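Local coordinates for APC3568 protein (Geobacillus stearothermophilus, PDB 1RFZ), which is of unknown function but belongs to the phosphatidylglycerophosphatase A family, whose members are generally assigned the removal of phosphate from phosphatidylglycerophosphate in lipid synthesis, at residues A[130-133]-A[139-142]; A[21-26]-A[76-81]. All blocks are in the same frame, centred on the assembly; numbering follows the deposited sequence.

Contact 1 (A[130-133]-A[139-142])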
# COMPACT_ATOMS: atom_id res chain seq x y z
N LEU A 130 -13.35 -15.33 -13.78
CA LEU A 130 -11.95 -14.99 -14.03
C LEU A 130 -11.46 -15.78 -15.23
O LEU A 130 -10.72 -15.27 -16.08
CB LEU A 130 -11.12 -15.28 -12.78
CG LEU A 130 -11.50 -14.37 -11.60
CD1 LEU A 130 -10.79 -14.79 -10.31
CD2 LEU A 130 -11.17 -12.91 -11.96
N GLN A 131 -11.91 -17.03 -15.30
CA GLN A 131 -11.58 -17.92 -16.40
C GLN A 131 -11.91 -17.23 -17.72
O GLN A 131 -11.09 -17.16 -18.63
CB GLN A 131 -12.38 -19.21 -16.28
CG GLN A 131 -12.20 -20.15 -17.46
CD GLN A 131 -10.81 -20.73 -17.52
OE1 GLN A 131 -10.46 -21.42 -18.48
NE2 GLN A 131 -10.01 -20.48 -16.49
N TYR A 132 -13.13 -16.71 -17.80
CA TYR A 132 -13.58 -16.03 -19.00
C TYR A 132 -12.86 -14.71 -19.26
O TYR A 132 -12.53 -14.40 -20.40
CB TYR A 132 -15.09 -15.76 -18.93
CG TYR A 132 -15.56 -14.65 -19.85
CD1 TYR A 132 -15.38 -14.74 -21.23
CD2 TYR A 132 -16.15 -13.50 -19.33
CE1 TYR A 132 -15.77 -13.70 -22.06
CE2 TYR A 132 -16.54 -12.46 -20.16
CZ TYR A 132 -16.34 -12.56 -21.52
OH TYR A 132 -16.72 -11.52 -22.35
N LEU A 133 -12.61 -13.94 -18.20
CA LEU A 133 -11.96 -12.65 -18.38
C LEU A 133 -10.50 -12.75 -18.75
O LEU A 133 -9.96 -11.86 -19.42
CB LEU A 133 -12.11 -11.79 -17.13
CG LEU A 133 -13.50 -11.29 -16.77
CD1 LEU A 133 -14.35 -12.44 -16.26
CD2 LEU A 133 -13.38 -10.22 -15.70
N GLY A 139 -11.67 -12.31 -27.67
CA GLY A 139 -11.58 -11.08 -28.42
C GLY A 139 -11.71 -9.84 -27.55
O GLY A 139 -11.29 -8.75 -27.95
N LYS A 140 -12.29 -10.02 -26.37
CA LYS A 140 -12.48 -8.92 -25.43
C LYS A 140 -11.24 -8.70 -24.54
O LYS A 140 -10.63 -9.66 -24.08
CB LYS A 140 -13.69 -9.20 -24.53
CG LYS A 140 -15.04 -8.76 -25.10
CD LYS A 140 -16.12 -8.95 -24.03
CE LYS A 140 -17.48 -8.38 -24.43
NZ LYS A 140 -18.50 -8.60 -23.35
N CYS A 141 -10.89 -7.43 -24.33
CA CYS A 141 -9.75 -7.04 -23.50
C CYS A 141 -10.17 -6.84 -22.04
O CYS A 141 -10.94 -5.92 -21.72
CB CYS A 141 -9.13 -5.74 -24.02
SG CYS A 141 -7.85 -5.07 -22.94
N ASN A 142 -9.66 -7.69 -21.15
CA ASN A 142 -10.00 -7.64 -19.74
C ASN A 142 -8.79 -7.44 -18.83
O ASN A 142 -8.75 -7.95 -17.71
CB ASN A 142 -10.74 -8.92 -19.34
CG ASN A 142 -12.02 -9.12 -20.13
OD1 ASN A 142 -12.88 -8.25 -20.16
ND2 ASN A 142 -12.15 -10.28 -20.77
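Lys140 is the first residue of the 139-142 loop to meet helix 129-134, and it does so with the middle of its side chain. Beyond CG the chain runs extended, and it passes obliquely across the end of the Tyr132 ring, where CD lies 3.1 Å from the phenol OH. The ammonium group carries on past the hydroxyl, with Lys140 NZ 3.6 Å from Tyr132 OH, and the two side chains meet by packing. Tyr132 reaches this place because its CG stands anti to the backbone N (chi1 159°), which carries the ring out from the helix toward the loop. Thr138, just ahead of the loop segment, also touches the tyrosine.

Cys141 turns its side chain away from the helix, while its backbone N is hydrogen-bonded to Glu78 OE1. Asn142 then turns back and makes the one hydrogen bond of the contact: ND2 donates to the carbonyl O of Leu133 over 3.0 Å, with a bent N-H...O angle of 144°. The oxygen lies close to the asparagine amide plane, whereas the donor comes in well to the side of the C=O direction, at 108°. Next to this bond CB of Asn142 packs on CB of Leu133 at 3.9 Å, and the leucine continues into Leu145 and Val149 of helix 145-163. A buried asparagine amide thus takes up a carbonyl from the last turn of a short helix, tying the loop before helix 145-163 back to helix 129-134 in this all-helical fold.

Contact 2 (A[21-26]-A[76-81])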
# COMPACT_ATOMS: atom_id res chain seq x y z
N GLU A 21 -21.85 -5.52 -15.65
CA GLU A 21 -22.78 -6.40 -16.36
C GLU A 21 -22.47 -6.34 -17.85
O GLU A 21 -22.55 -7.35 -18.55
CB GLU A 21 -24.22 -5.95 -16.12
CG GLU A 21 -25.27 -6.73 -16.91
CD GLU A 21 -25.79 -7.95 -16.16
OE1 GLU A 21 -26.37 -7.77 -15.06
OE2 GLU A 21 -25.63 -9.09 -16.67
N GLU A 22 -22.10 -5.14 -18.32
CA GLU A 22 -21.77 -4.90 -19.73
C GLU A 22 -20.41 -5.45 -20.17
O GLU A 22 -20.08 -5.38 -21.35
CB GLU A 22 -21.80 -3.40 -20.04
CG GLU A 22 -23.18 -2.82 -20.16
CD GLU A 22 -23.16 -1.31 -20.27
OE1 GLU A 22 -22.36 -0.79 -21.08
OE2 GLU A 22 -23.94 -0.65 -19.55
N ARG A 23 -19.64 -5.98 -19.22
CA ARG A 23 -18.34 -6.57 -19.53
C ARG A 23 -18.42 -8.07 -19.23
O ARG A 23 -17.46 -8.82 -19.41
CB ARG A 23 -17.24 -5.92 -18.70
CG ARG A 23 -17.17 -4.41 -18.86
CD ARG A 23 -16.93 -4.01 -20.30
NE ARG A 23 -15.54 -4.16 -20.71
CZ ARG A 23 -15.09 -3.88 -21.93
NH1 ARG A 23 -15.92 -3.44 -22.87
NH2 ARG A 23 -13.80 -4.02 -22.21
N GLY A 24 -19.60 -8.50 -18.77
CA GLY A 24 -19.82 -9.90 -18.48
C GLY A 24 -19.88 -10.29 -17.01
O GLY A 24 -20.27 -11.42 -16.67
N VAL A 25 -19.53 -9.36 -16.13
CA VAL A 25 -19.53 -9.69 -14.71
C VAL A 25 -20.82 -9.41 -13.94
O VAL A 25 -21.40 -8.32 -14.00
CB VAL A 25 -18.34 -9.00 -14.00
CG1 VAL A 25 -18.19 -9.56 -12.59
CG2 VAL A 25 -17.04 -9.21 -14.82
N THR A 26 -21.25 -10.43 -13.22
CA THR A 26 -22.46 -10.41 -12.41
C THR A 26 -22.09 -10.41 -10.95
O THR A 26 -21.25 -11.19 -10.53
CB THR A 26 -23.26 -11.69 -12.65
OG1 THR A 26 -23.91 -11.60 -13.92
CG2 THR A 26 -24.29 -11.89 -11.57
N LEU A 76 -11.02 1.36 -24.21
CA LEU A 76 -10.21 2.10 -25.18
C LEU A 76 -9.14 1.21 -25.79
O LEU A 76 -8.82 1.33 -26.97
CB LEU A 76 -9.53 3.30 -24.54
CG LEU A 76 -10.39 4.51 -24.20
CD1 LEU A 76 -10.68 4.53 -22.71
CD2 LEU A 76 -9.65 5.77 -24.61
N ALA A 77 -8.57 0.32 -24.97
CA ALA A 77 -7.54 -0.59 -25.44
C ALA A 77 -8.18 -1.66 -26.33
O ALA A 77 -7.50 -2.30 -27.13
CB ALA A 77 -6.82 -1.23 -24.25
N GLU A 78 -9.49 -1.85 -26.18
CA GLU A 78 -10.22 -2.83 -26.96
C GLU A 78 -10.66 -2.20 -28.28
O GLU A 78 -10.82 -2.88 -29.28
CB GLU A 78 -11.44 -3.33 -26.19
CG GLU A 78 -12.25 -4.39 -26.90
CD GLU A 78 -13.44 -4.86 -26.08
OE1 GLU A 78 -13.22 -5.44 -25.00
OE2 GLU A 78 -14.58 -4.64 -26.52
N ASP A 79 -10.87 -0.88 -28.24
CA ASP A 79 -11.27 -0.11 -29.42
C ASP A 79 -10.05 0.59 -29.98
O ASP A 79 -10.16 1.58 -30.68
CB ASP A 79 -12.31 0.97 -29.08
CG ASP A 79 -13.49 0.44 -28.29
OD1 ASP A 79 -14.02 -0.64 -28.63
OD2 ASP A 79 -13.91 1.13 -27.33
N GLY A 80 -8.87 0.08 -29.64
CA GLY A 80 -7.64 0.68 -30.11
C GLY A 80 -7.59 2.21 -30.09
O GLY A 80 -6.80 2.79 -30.83
N ARG A 81 -8.41 2.86 -29.26
CA ARG A 81 -8.42 4.32 -29.18
C ARG A 81 -7.25 4.92 -28.39
O ARG A 81 -7.00 6.13 -28.45
CB ARG A 81 -9.75 4.80 -28.56
CG ARG A 81 -10.78 5.34 -29.56
CD ARG A 81 -10.85 6.88 -29.56
NE ARG A 81 -11.83 7.41 -30.51
CZ ARG A 81 -12.15 8.70 -30.62
NH1 ARG A 81 -11.58 9.60 -29.84
NH2 ARG A 81 -13.04 9.09 -31.53
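Arg23 and Glu78 form a salt bridge between the turn after helix 13-22 and the loop after helix 61-76, two connections of the all-helical fold. Arg23 sends out a side chain bent at both chi2 and chi3, and these bends bring the guanidinium to Glu78. The side chain touches Ile71, Asp74 and Lys75 of helix 61-76 and Leu145 of helix 145-163. Glu78 comes from the opposite direction on an extended chain, its CG anti to the backbone N (chi1 -178°).

At the next residue helix 13-22 finishes in a Schellman motif. Within it, Gly24 N bonds back to the O of Glu21 at 3.2 Å, and Gly24 takes the positive phi (107°) that turns the chain away from the helix. Farther along the first segment, Val25 touches Leu133, Leu145 and Val149.

Guanidinium and carboxylate lie in nearly parallel planes, 16° apart, yet they are offset and do not pair through two bonds. Glu78 OE1 has its stronger partner in the backbone N of Cys141. Arg23 NH2 reaches that same OE1 at 3.2 Å by a weak, strongly bent hydrogen bond.

How the contacts relate
Contacts 1 and 2 lie side by side, their centres about 9 Å apart and on the same side of the chain's centre; in sequence, contact 2 closes before contact 1 opens. Glu78 joins them: its OE1 accepts a probable hydrogen bond from Cys141 N at 3.1 Å, so the carboxylate that meets Arg23 also holds the 139-142 loop. Arg23 packs against that loop too, with NH2 3.5 Å from Cys141 O. Tyr132 of contact 1 also packs on this arginine, with CE2 3.8 Å from Arg23 O. Three interhelical connections, after helices 13-22, 61-76 and 129-134, thereby converge on one patch of the fold.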